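Local structure of probable zinc protease PqqL (Escherichia coli, 6OFT) at residues Asn288-Leu291 and Gln292-Gln296; Ala450-Ala453 and Leu454-Glu457. The protein is probably a zinc-dependent periplasmic endopeptidase of the M16 family, of which this chain is the first half. All coordinates share one frame; numbering follows the deposited sequence.

How the contacts relate
Both contacts are local: each joins neighbouring turns of one helix and closes no long loop. From the N terminus, contact 1 comes first, in the last turns of helix 271-296. The chain then runs through strands 303-314 and 317-326, helix 331-348 and further helices to strand 430-436, before contact 2 falls in helix 448-459. The two stand in series, without nesting or crossing. Their centres are about 23 Å apart and their nearest atoms about 13 Å. Helix 331-348 is touched by both: by Arg-290 and Leu-291 of contact 1, and by Ile-451, Leu-454 and Glu-455 of contact 2. Each contact also touches the five-stranded sheet.

Contact 1: residues Asn288-Leu291 and Gln292-Gln296; sequences NQRL and QERIQ
In Glu-293, chi1 of -73° sets CG beside the backbone N, and the extended chain beyond it leads back along the helix to Gln-289. The Gln-289 side chain leaves with CG beside its carbonyl carbon. The carboxylate thus lies next to the aliphatic part of Gln-289, with OE2 of Glu-293 3.5 Å from CG of Gln-289. The amide and carboxylate planes are 33° apart. OE1 of Glu-293 turns the other way, to 3.4 Å from CA of Arg-290, and has a weak hydrogen bond to the hydroxyl of Tyr-466.

The Arg-290 and Arg-294 side chains extend alongside each other in one direction. CD of Arg-290 lies 3.5 Å from NH2 of Arg-294, coming to that guanidinium obliquely, and the two guanidinium planes stand 87° apart. NH2 of Arg-290 forms a salt bridge with Glu-354. The like charges are not in contact, and the salt bridge probably offsets their repulsion; NE of Arg-294 has a weak, long ion pair with Glu-299.

These are i to i+4 contacts of an alpha helix, near the C-terminal end of helix 271-296 in the second M16 domain of this half. N of Glu-293 donates to O of Gln-289 at 2.9 Å. N of Gln-292 bonds O of Asn-288 at 3.0 Å.

On the buried flank, CD1 of Ile-295 meets CG of Leu-291 at 3.9 Å. Both side chains also touch Ile-303 of strand 303-314. The amide of Asn-288 reaches the same strand, where OD1 accepts from N of Ala-308.

Contact 2: residues Ala450-Ala453 and Leu454-Glu457; sequences AILA and LEKE
The carbonyl oxygen of Leu-452 is gripped by two donors. N of Lys-456 gives it a hydrogen bond of 3.0 Å, with an N-H...O angle of 161°. A water donates to the same O of Leu-452 at 2.8 Å. That water also donates to OE1 of Glu-455, but weakly, at 3.5 Å. It thus only loosely bridges the backbone oxygen of Leu-452 to the carboxylate three residues on.

The Glu-455 chain is extended, with CG anti to N (chi1 -175°). Its OE1 passes 4.3 Å from CD2 of Leu-452, a loose approach. OE2 of Glu-455 bonds a glycerol, probably from the crystallisation liquor.

The backbone carries most of the contact. N of Leu-454 bonds O of Ala-450 at 3.0 Å, and N of Glu-457 bonds O of Ala-453 at 3.0 Å. CB of Leu-454 sits 3.4 Å from O of Ile-451.

Ile-451 and Leu-454 are the buried residues. Ile-451 touches Met-339 of helix 331-348 and Trp-432 and Phe-244 of the sheet, while Leu-454 touches Ala-335 and Asn-336. Ala-453, Lys-456 and Glu-457 are exposed. One apolar flank and one solvent-facing flank make this an amphipathic alpha helix, laid against helix 331-348 and strands 242-248 and 430-436.

Contact 1: residues Asn288-Leu291 and Gln292-Gln296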
loop_
_atom_site.group_PDB
_atom_site.type_symbol
_atom_site.label_atom_id
_atom_site.label_comp_id
_atom_site.label_asym_id
_atom_site.label_seq_id
_atom_site.Cartn_x
_atom_site.Cartn_y
_atom_site.Cartn_z
ATOM N N ASN A 288 11.496 4.045 -16.873
ATOM C CA ASN A 288 12.618 3.824 -15.951
ATOM C C ASN A 288 13.842 3.320 -16.683
ATOM O O ASN A 288 14.936 3.838 -16.466
ATOM C CB ASN A 288 12.217 2.840 -14.830
ATOM C CG ASN A 288 11.246 3.445 -13.855
ATOM O OD1 ASN A 288 11.077 4.657 -13.833
ATOM N ND2 ASN A 288 10.588 2.629 -13.021
ATOM N N GLN A 289 13.644 2.301 -17.545
ATOM C CA GLN A 289 14.664 1.665 -18.384
ATOM C C GLN A 289 15.335 2.723 -19.264
ATOM O O GLN A 289 16.546 2.900 -19.153
ATOM C CB GLN A 289 14.032 0.520 -19.218
ATOM C CG GLN A 289 14.973 -0.184 -20.199
ATOM C CD GLN A 289 14.388 -1.467 -20.755
ATOM O OE1 GLN A 289 13.867 -1.512 -21.875
ATOM N NE2 GLN A 289 14.484 -2.547 -19.988
ATOM N N ARG A 290 14.547 3.488 -20.055
ATOM C CA ARG A 290 15.087 4.530 -20.932
ATOM C C ARG A 290 15.886 5.582 -20.185
ATOM O O ARG A 290 17.007 5.857 -20.590
ATOM C CB ARG A 290 14.014 5.175 -21.816
ATOM C CG ARG A 290 14.639 5.710 -23.098
ATOM C CD ARG A 290 13.632 6.310 -24.027
ATOM N NE ARG A 290 12.971 5.295 -24.840
ATOM C CZ ARG A 290 11.996 5.568 -25.694
ATOM N NH1 ARG A 290 11.586 6.817 -25.864
ATOM N NH2 ARG A 290 11.427 4.596 -26.389
ATOM N N LEU A 291 15.352 6.122 -19.069
ATOM C CA LEU A 291 16.063 7.119 -18.265
ATOM C C LEU A 291 17.400 6.590 -17.725
ATOM O O LEU A 291 18.408 7.299 -17.811
ATOM C CB LEU A 291 15.178 7.651 -17.119
ATOM C CG LEU A 291 15.736 8.847 -16.326
ATOM C CD1 LEU A 291 15.877 10.096 -17.201
ATOM C CD2 LEU A 291 14.864 9.155 -15.133
ATOM N N GLN A 292 17.408 5.350 -17.190
ATOM C CA GLN A 292 18.612 4.711 -16.655
ATOM C C GLN A 292 19.653 4.427 -17.733
ATOM O O GLN A 292 20.847 4.520 -17.447
ATOM C CB GLN A 292 18.281 3.432 -15.873
ATOM C CG GLN A 292 17.734 3.687 -14.467
ATOM C CD GLN A 292 18.664 4.512 -13.599
ATOM O OE1 GLN A 292 18.356 5.654 -13.230
ATOM N NE2 GLN A 292 19.827 3.959 -13.261
ATOM N N GLU A 293 19.204 4.104 -18.966
ATOM C CA GLU A 293 20.069 3.835 -20.120
ATOM C C GLU A 293 20.749 5.133 -20.558
ATOM O O GLU A 293 21.941 5.118 -20.878
ATOM C CB GLU A 293 19.256 3.252 -21.291
ATOM C CG GLU A 293 18.796 1.810 -21.130
ATOM C CD GLU A 293 17.714 1.334 -22.094
ATOM O OE1 GLU A 293 16.919 2.170 -22.584
ATOM O OE2 GLU A 293 17.657 0.110 -22.351
ATOM N N ARG A 294 19.989 6.256 -20.560
ATOM C CA ARG A 294 20.489 7.586 -20.915
ATOM C C ARG A 294 21.483 8.110 -19.870
ATOM O O ARG A 294 22.489 8.716 -20.243
ATOM C CB ARG A 294 19.332 8.576 -21.129
ATOM C CG ARG A 294 18.531 8.313 -22.403
ATOM C CD ARG A 294 17.631 9.475 -22.767
ATOM N NE ARG A 294 17.431 9.552 -24.214
ATOM C CZ ARG A 294 16.246 9.528 -24.820
ATOM N NH1 ARG A 294 16.171 9.594 -26.142
ATOM N NH2 ARG A 294 15.127 9.449 -24.106
ATOM N N ILE A 295 21.234 7.845 -18.574
ATOM C CA ILE A 295 22.129 8.275 -17.491
ATOM C C ILE A 295 23.434 7.472 -17.518
ATOM O O ILE A 295 24.513 8.067 -17.517
ATOM C CB ILE A 295 21.430 8.255 -16.094
ATOM C CG1 ILE A 295 20.384 9.394 -15.980
ATOM C CG2 ILE A 295 22.453 8.339 -14.935
ATOM C CD1 ILE A 295 19.306 9.179 -14.908
ATOM N N GLN A 296 23.338 6.132 -17.546
ATOM C CA GLN A 296 24.514 5.261 -17.540
ATOM C C GLN A 296 25.355 5.377 -18.813
ATOM O O GLN A 296 26.582 5.262 -18.724
ATOM C CB GLN A 296 24.146 3.809 -17.222
ATOM C CG GLN A 296 23.732 3.650 -15.762
ATOM C CD GLN A 296 23.703 2.214 -15.325
ATOM O OE1 GLN A 296 24.713 1.662 -14.873
ATOM N NE2 GLN A 296 22.542 1.581 -15.445
#

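Contact 2: residues Ala450-Ala453 and Leu454-Glu457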
loop_
_atom_site.group_PDB
_atom_site.type_symbol
_atom_site.label_atom_id
_atom_site.label_comp_id
_atom_site.label_asym_id
_atom_site.label_seq_id
_atom_site.Cartn_x
_atom_site.Cartn_y
_atom_site.Cartn_z
ATOM N N ALA A 450 6.158 28.747 -17.388
ATOM C CA ALA A 450 7.455 28.291 -17.870
ATOM C C ALA A 450 7.433 26.790 -18.137
ATOM O O ALA A 450 8.011 26.353 -19.129
ATOM C CB ALA A 450 8.542 28.637 -16.864
ATOM N N ILE A 451 6.762 26.006 -17.265
ATOM C CA ILE A 451 6.640 24.546 -17.398
ATOM C C ILE A 451 5.933 24.232 -18.718
ATOM O O ILE A 451 6.435 23.430 -19.518
ATOM C CB ILE A 451 5.899 23.896 -16.172
ATOM C CG1 ILE A 451 6.775 23.928 -14.885
ATOM C CG2 ILE A 451 5.449 22.459 -16.497
ATOM C CD1 ILE A 451 6.088 23.529 -13.564
ATOM N N LEU A 452 4.809 24.873 -18.945
ATOM C CA LEU A 452 3.987 24.629 -20.157
ATOM C C LEU A 452 4.661 25.214 -21.401
ATOM O O LEU A 452 4.448 24.640 -22.432
ATOM C CB LEU A 452 2.564 25.137 -19.947
ATOM C CG LEU A 452 1.775 24.464 -18.829
ATOM C CD1 LEU A 452 0.303 24.739 -18.972
ATOM C CD2 LEU A 452 2.028 22.967 -18.775
ATOM N N ALA A 453 5.450 26.283 -21.303
ATOM C CA ALA A 453 6.149 26.803 -22.489
ATOM C C ALA A 453 7.243 25.805 -22.890
ATOM O O ALA A 453 7.525 25.639 -24.079
ATOM C CB ALA A 453 6.761 28.169 -22.202
ATOM N N LEU A 454 7.841 25.128 -21.895
ATOM C CA LEU A 454 8.854 24.109 -22.122
ATOM C C LEU A 454 8.210 22.871 -22.754
ATOM O O LEU A 454 8.788 22.277 -23.660
ATOM C CB LEU A 454 9.588 23.774 -20.815
ATOM C CG LEU A 454 10.897 22.977 -20.948
ATOM C CD1 LEU A 454 11.974 23.764 -21.761
ATOM C CD2 LEU A 454 11.423 22.563 -19.574
ATOM N N GLU A 455 7.002 22.555 -22.364
ATOM C CA GLU A 455 6.259 21.413 -22.941
ATOM C C GLU A 455 5.930 21.736 -24.402
ATOM O O GLU A 455 6.154 20.897 -25.236
ATOM C CB GLU A 455 5.000 21.149 -22.119
ATOM C CG GLU A 455 4.219 19.927 -22.533
ATOM C CD GLU A 455 2.938 19.751 -21.746
ATOM O OE1 GLU A 455 1.948 20.314 -22.128
ATOM O OE2 GLU A 455 2.962 19.106 -20.746
ATOM N N LYS A 456 5.453 22.918 -24.688
ATOM C CA LYS A 456 5.104 23.321 -26.058
ATOM C C LYS A 456 6.351 23.296 -26.961
ATOM O O LYS A 456 6.274 22.852 -28.108
ATOM C CB LYS A 456 4.455 24.721 -26.050
ATOM C CG LYS A 456 3.921 25.163 -27.415
ATOM C CD LYS A 456 3.720 26.668 -27.478
ATOM C CE LYS A 456 3.055 27.066 -28.773
ATOM N NZ LYS A 456 3.112 28.536 -28.996
ATOM N N GLU A 457 7.487 23.793 -26.443
ATOM C CA GLU A 457 8.787 23.810 -27.121
ATOM C C GLU A 457 9.141 22.376 -27.566
ATOM O O GLU A 457 9.421 22.165 -28.743
ATOM C CB GLU A 457 9.861 24.350 -26.156
ATOM C CG GLU A 457 11.261 24.475 -26.727
ATOM C CD GLU A 457 12.283 24.967 -25.717
ATOM O OE1 GLU A 457 12.143 26.117 -25.241
ATOM O OE2 GLU A 457 13.224 24.203 -25.402
HETATM O O HOH W 1 2.035 23.569 -23.328
#